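Side-chain contacts in acyl carrier protein (Thermotoga maritima, PDB 1VKU), which probably carries the growing acyl chain, as a thioester on a phosphopantetheine arm, between the enzymes of fatty acid biosynthesis: residues V23-E28 and V57-D62; K17-F22 and E35-E40. All coordinates share one frame; numbering follows the deposited sequence.

Contact 1. Residues V23-E28 and V57-D62; sequences VEIASE and VMFFED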
loop_
_atom_site.group_PDB
_atom_site.type_symbol
_atom_site.label_atom_id
_atom_site.label_comp_id
_atom_site.label_asym_id
_atom_site.label_seq_id
_atom_site.Cartn_x
_atom_site.Cartn_y
_atom_site.Cartn_z
ATOM N N VAL A 23 -7.474 -1.122 0.881
ATOM C CA VAL A 23 -8.834 -0.555 0.976
ATOM C C VAL A 23 -9.314 -0.478 2.437
ATOM O O VAL A 23 -9.924 0.518 2.853
ATOM C CB VAL A 23 -9.791 -1.319 0.067
ATOM C CG1 VAL A 23 -11.260 -0.913 0.268
ATOM C CG2 VAL A 23 -9.397 -1.061 -1.351
ATOM N N GLU A 24 -9.020 -1.511 3.217
ATOM C CA GLU A 24 -9.471 -1.591 4.607
ATOM C C GLU A 24 -8.787 -0.543 5.467
ATOM O O GLU A 24 -9.431 0.134 6.280
ATOM C CB GLU A 24 -9.197 -2.997 5.157
ATOM C CG GLU A 24 -9.239 -3.160 6.675
ATOM C CD GLU A 24 -8.442 -4.384 7.153
ATOM O OE1 GLU A 24 -8.379 -5.415 6.433
ATOM O OE2 GLU A 24 -7.843 -4.314 8.253
ATOM N N ILE A 25 -7.482 -0.416 5.288
ATOM C CA ILE A 25 -6.706 0.593 5.999
ATOM C C ILE A 25 -7.161 1.993 5.600
ATOM O O ILE A 25 -7.367 2.832 6.451
ATOM C CB ILE A 25 -5.202 0.438 5.712
ATOM C CG1 ILE A 25 -4.625 -0.785 6.435
ATOM C CG2 ILE A 25 -4.469 1.700 6.138
ATOM C CD1 ILE A 25 -3.271 -1.164 5.951
ATOM N N ALA A 26 -7.334 2.247 4.302
ATOM C CA ALA A 26 -7.810 3.570 3.855
ATOM C C ALA A 26 -9.124 3.923 4.522
ATOM O O ALA A 26 -9.328 5.030 4.982
ATOM C CB ALA A 26 -7.948 3.600 2.333
ATOM N N SER A 27 -10.008 2.941 4.617
ATOM C CA SER A 27 -11.324 3.143 5.177
ATOM C C SER A 27 -11.310 3.249 6.693
ATOM O O SER A 27 -11.942 4.146 7.268
ATOM C CB SER A 27 -12.237 1.988 4.783
ATOM O OG SER A 27 -13.520 2.193 5.331
ATOM N N GLU A 28 -10.625 2.313 7.338
ATOM C CA GLU A 28 -10.656 2.226 8.790
ATOM C C GLU A 28 -9.720 3.186 9.493
ATOM O O GLU A 28 -10.087 3.768 10.499
ATOM C CB GLU A 28 -10.349 0.819 9.243
ATOM C CG GLU A 28 -11.551 -0.093 9.197
ATOM C CD GLU A 28 -11.185 -1.521 9.519
ATOM O OE1 GLU A 28 -10.163 -1.724 10.229
ATOM O OE2 GLU A 28 -11.920 -2.434 9.060
ATOM N N VAL A 57 1.997 3.990 4.283
ATOM C CA VAL A 57 3.203 3.142 4.327
ATOM C C VAL A 57 3.475 2.709 5.775
ATOM O O VAL A 57 3.716 1.535 6.022
ATOM C CB VAL A 57 4.419 3.852 3.675
ATOM C CG1 VAL A 57 5.736 3.188 4.030
ATOM C CG2 VAL A 57 4.243 3.939 2.140
HETATM N N MSE A 58 3.375 3.642 6.725
HETATM C CA MSE A 58 3.619 3.337 8.122
HETATM C C MSE A 58 2.577 2.366 8.665
HETATM O O MSE A 58 2.897 1.537 9.520
HETATM C CB MSE A 58 3.682 4.599 8.959
HETATM C CG MSE A 58 4.920 5.408 8.708
HETATM SE SE MSE A 58 4.794 7.214 9.536
HETATM C CE MSE A 58 5.188 6.690 11.415
ATOM N N PHE A 59 1.352 2.442 8.144
ATOM C CA PHE A 59 0.305 1.472 8.526
ATOM C C PHE A 59 0.611 0.068 7.977
ATOM O O PHE A 59 0.472 -0.900 8.699
ATOM C CB PHE A 59 -1.103 1.891 8.089
ATOM C CG PHE A 59 -1.708 3.045 8.886
ATOM C CD1 PHE A 59 -1.755 3.024 10.271
ATOM C CD2 PHE A 59 -2.293 4.124 8.211
ATOM C CE1 PHE A 59 -2.328 4.078 10.968
ATOM C CE2 PHE A 59 -2.873 5.155 8.901
ATOM C CZ PHE A 59 -2.883 5.140 10.273
ATOM N N PHE A 60 1.022 -0.035 6.720
ATOM C CA PHE A 60 1.492 -1.304 6.169
ATOM C C PHE A 60 2.721 -1.842 6.912
ATOM O O PHE A 60 2.815 -3.031 7.196
ATOM C CB PHE A 60 1.801 -1.175 4.684
ATOM C CG PHE A 60 0.624 -1.480 3.801
ATOM C CD1 PHE A 60 0.290 -2.795 3.498
ATOM C CD2 PHE A 60 -0.156 -0.474 3.308
ATOM C CE1 PHE A 60 -0.789 -3.092 2.693
ATOM C CE2 PHE A 60 -1.273 -0.766 2.494
ATOM C CZ PHE A 60 -1.592 -2.075 2.203
ATOM N N GLU A 61 3.658 -0.967 7.230
ATOM C CA GLU A 61 4.831 -1.359 7.995
ATOM C C GLU A 61 4.456 -2.042 9.312
ATOM O O GLU A 61 5.055 -3.041 9.722
ATOM C CB GLU A 61 5.686 -0.134 8.280
ATOM C CG GLU A 61 6.424 0.454 7.092
ATOM C CD GLU A 61 7.429 1.543 7.489
ATOM O OE1 GLU A 61 7.107 2.425 8.314
ATOM O OE2 GLU A 61 8.554 1.521 6.965
ATOM N N ASP A 62 3.493 -1.467 10.010
ATOM C CA ASP A 62 3.131 -1.953 11.321
ATOM C C ASP A 62 2.352 -3.251 11.175
ATOM O O ASP A 62 2.562 -4.179 11.965
ATOM C CB ASP A 62 2.281 -0.917 12.036
ATOM C CG ASP A 62 2.008 -1.279 13.484
ATOM O OD1 ASP A 62 2.951 -1.707 14.186
ATOM O OD2 ASP A 62 0.881 -1.138 14.009
#
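With CG1 of I25 set anti to its carbonyl carbon (chi1 -73°) and CD1 extended beyond it (chi2 167°), the isoleucine opens into two branches, CG2 aimed at F59 and CD1 at F60. The pair of helices joined here, 14-28 and 50-64, belongs to the helical bundle of the acyl carrier protein fold, and the contact illustrates how one branched aliphatic residue can engage two consecutive aromatics of a facing helix. I25 and F59 lie at the closest backbone approach, 7.5 Å between their CA atoms. Methyl CG2 of I25 settles into the angle between the F59 ring and its stem, 3.9 Å from both F59 CD2 and F59 CB, and meets that ring obliquely. The other branch makes a CH-pi contact: I25 CD1 stands over one face of the F60 ring, 4.1 Å from the centroid and 14° off the ring normal. F60 is buried, and L82 and V86 of helix 79-92 also touch it, which carries the packing on to the last helix of the bundle. F59 sits nearer the surface, against K29 and M30 just past the end of helix 14-28. Within the F60 ring, the atom nearest to I25 CD1 is CE2, at 4.0 Å.

Contact 2. Residues K17-F22 and E35-E40; sequences KLIAKF and ETVDEE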
loop_
_atom_site.group_PDB
_atom_site.type_symbol
_atom_site.label_atom_id
_atom_site.label_comp_id
_atom_site.label_asym_id
_atom_site.label_seq_id
_atom_site.Cartn_x
_atom_site.Cartn_y
_atom_site.Cartn_z
ATOM N N LYS A 17 -5.235 -9.708 -2.055
ATOM C CA LYS A 17 -5.219 -9.573 -0.612
ATOM C C LYS A 17 -4.618 -8.244 -0.151
ATOM O O LYS A 17 -5.174 -7.585 0.713
ATOM C CB LYS A 17 -4.520 -10.767 0.035
ATOM C CG LYS A 17 -5.288 -12.100 -0.053
ATOM C CD LYS A 17 -4.465 -13.199 0.560
ATOM C CE LYS A 17 -5.162 -14.518 0.474
ATOM N NZ LYS A 17 -4.296 -15.528 1.085
ATOM N N LEU A 18 -3.496 -7.844 -0.737
ATOM C CA LEU A 18 -2.895 -6.550 -0.411
ATOM C C LEU A 18 -3.704 -5.360 -0.907
ATOM O O LEU A 18 -3.743 -4.337 -0.257
ATOM C CB LEU A 18 -1.449 -6.469 -0.888
ATOM C CG LEU A 18 -0.541 -7.467 -0.163
ATOM C CD1 LEU A 18 0.785 -7.522 -0.845
ATOM C CD2 LEU A 18 -0.369 -7.102 1.296
ATOM N N ILE A 19 -4.385 -5.488 -2.040
ATOM C CA ILE A 19 -5.309 -4.420 -2.418
ATOM C C ILE A 19 -6.441 -4.332 -1.397
ATOM O O ILE A 19 -6.870 -3.240 -1.014
ATOM C CB ILE A 19 -5.809 -4.607 -3.871
ATOM C CG1 ILE A 19 -4.651 -4.360 -4.829
ATOM C CG2 ILE A 19 -6.926 -3.646 -4.178
ATOM C CD1 ILE A 19 -4.880 -4.902 -6.269
ATOM N N ALA A 20 -6.938 -5.487 -0.959
ATOM C CA ALA A 20 -8.022 -5.487 -0.002
ATOM C C ALA A 20 -7.573 -4.872 1.316
ATOM O O ALA A 20 -8.359 -4.193 1.963
ATOM C CB ALA A 20 -8.581 -6.917 0.220
ATOM N N LYS A 21 -6.326 -5.131 1.718
ATOM C CA LYS A 21 -5.773 -4.544 2.924
ATOM C C LYS A 21 -5.619 -3.015 2.768
ATOM O O LYS A 21 -6.010 -2.252 3.645
ATOM C CB LYS A 21 -4.402 -5.173 3.245
ATOM C CG LYS A 21 -3.886 -4.793 4.589
ATOM C CD LYS A 21 -4.746 -5.483 5.610
ATOM C CE LYS A 21 -4.364 -5.067 6.953
ATOM N NZ LYS A 21 -5.322 -5.646 7.860
ATOM N N PHE A 22 -5.080 -2.585 1.630
ATOM C CA PHE A 22 -5.035 -1.175 1.299
ATOM C C PHE A 22 -6.432 -0.529 1.460
ATOM O O PHE A 22 -6.562 0.474 2.127
ATOM C CB PHE A 22 -4.525 -1.011 -0.121
ATOM C CG PHE A 22 -4.720 0.353 -0.701
ATOM C CD1 PHE A 22 -4.517 1.500 0.054
ATOM C CD2 PHE A 22 -5.081 0.490 -2.031
ATOM C CE1 PHE A 22 -4.699 2.754 -0.497
ATOM C CE2 PHE A 22 -5.259 1.747 -2.593
ATOM C CZ PHE A 22 -5.075 2.878 -1.829
ATOM N N GLU A 35 -13.784 1.760 -2.209
ATOM C CA GLU A 35 -14.533 0.651 -2.802
ATOM C C GLU A 35 -13.756 -0.123 -3.888
ATOM O O GLU A 35 -13.111 -1.106 -3.542
ATOM C CB GLU A 35 -15.950 1.060 -3.234
ATOM C CG GLU A 35 -16.960 -0.073 -3.091
ATOM N N THR A 36 -13.782 0.297 -5.165
ATOM C CA THR A 36 -13.188 -0.546 -6.239
ATOM C C THR A 36 -11.874 -0.047 -6.808
ATOM O O THR A 36 -11.851 0.674 -7.803
ATOM C CB THR A 36 -14.174 -0.834 -7.389
ATOM O OG1 THR A 36 -15.302 -1.561 -6.888
ATOM C CG2 THR A 36 -13.554 -1.838 -8.381
ATOM N N VAL A 37 -10.785 -0.498 -6.195
ATOM C CA VAL A 37 -9.446 -0.076 -6.534
ATOM C C VAL A 37 -8.834 -0.851 -7.708
ATOM O O VAL A 37 -8.834 -2.082 -7.712
ATOM C CB VAL A 37 -8.560 -0.180 -5.277
ATOM C CG1 VAL A 37 -7.099 -0.094 -5.607
ATOM C CG2 VAL A 37 -8.953 0.910 -4.289
ATOM N N ASP A 38 -8.316 -0.114 -8.692
ATOM C CA ASP A 38 -7.421 -0.662 -9.698
ATOM C C ASP A 38 -5.975 -0.322 -9.314
ATOM O O ASP A 38 -5.656 0.816 -9.002
ATOM C CB ASP A 38 -7.781 -0.091 -11.064
ATOM C CG ASP A 38 -6.972 -0.699 -12.213
ATOM O OD1 ASP A 38 -5.761 -0.931 -12.086
ATOM O OD2 ASP A 38 -7.464 -0.952 -13.323
ATOM N N GLU A 39 -5.112 -1.330 -9.306
ATOM C CA GLU A 39 -3.679 -1.173 -9.116
ATOM C C GLU A 39 -2.993 -0.097 -9.964
ATOM O O GLU A 39 -1.945 0.430 -9.573
ATOM C CB GLU A 39 -3.012 -2.472 -9.503
ATOM C CG GLU A 39 -2.580 -3.345 -8.359
ATOM C CD GLU A 39 -1.754 -4.509 -8.852
ATOM O OE1 GLU A 39 -1.035 -4.345 -9.861
ATOM O OE2 GLU A 39 -1.831 -5.596 -8.254
ATOM N N GLU A 40 -3.552 0.182 -11.135
ATOM C CA GLU A 40 -2.984 1.129 -12.075
ATOM C C GLU A 40 -3.280 2.574 -11.730
ATOM O O GLU A 40 -2.663 3.459 -12.300
ATOM C CB GLU A 40 -3.475 0.849 -13.503
ATOM C CG GLU A 40 -2.917 -0.421 -14.135
ATOM C CD GLU A 40 -1.390 -0.445 -14.206
ATOM O OE1 GLU A 40 -0.785 0.570 -14.630
ATOM O OE2 GLU A 40 -0.789 -1.490 -13.843
#
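The long loop that joins helices 14-28 and 50-64 in the acyl carrier protein fold is fastened here to the flank of the first helix, with V37 as its apolar anchor. I19 and V37 face each other at a CA separation of 7.3 Å, and methyl CG2 of I19 lies 3.8 Å from V37 CG1. That same valine methyl reaches F22, one helical turn beyond I19, approaching the phenyl ring at its edge and near its plane, 4.0 Å from F22 CE2. Because CG of F22 is anti to the backbone N (chi1 167°), the ring extends toward the loop; it is buried, and F43 meets it with the two ring planes at about 70°. At the other end of the contact E39 lays its aliphatic part across I19 at about a right angle, E39 CG 3.5 Å from I19 CD1, while its carboxylate forms a salt bridge with R15 through OE2. One side chain thus serves both an apolar neighbour and a charged one. D38, whose CB points away from the helix, shapes the backbone through an Asx turn: E40 N donates to D38 OD1 at 2.7 Å, a nearly straight bond that arrives on the anti side of the carboxylate, 27° out of its plane.

In the fold
Helix 14-28 supplies one side of both contacts, and their centres lie 11 Å apart. Along the chain the segments alternate: 17-22, 23-28, 35-40, then 57-62, so the loop segment of contact 2 lies in the connection between the two helices of contact 1. The two patches also meet directly. V23 CG2 is 3.6 Å from V37 CG2, and F60 CZ packs 3.6 Å from F22 N. Consecutive turns of one helix thus hold the connecting loop and helix 50-64 in one connected patch of packing, buried at contact 1 and partly buried at contact 2. Helix 50-64 begins at S50, the predicted phosphopantetheine attachment residue; both contacts lie away from this site and join parts of the scaffold that bears it.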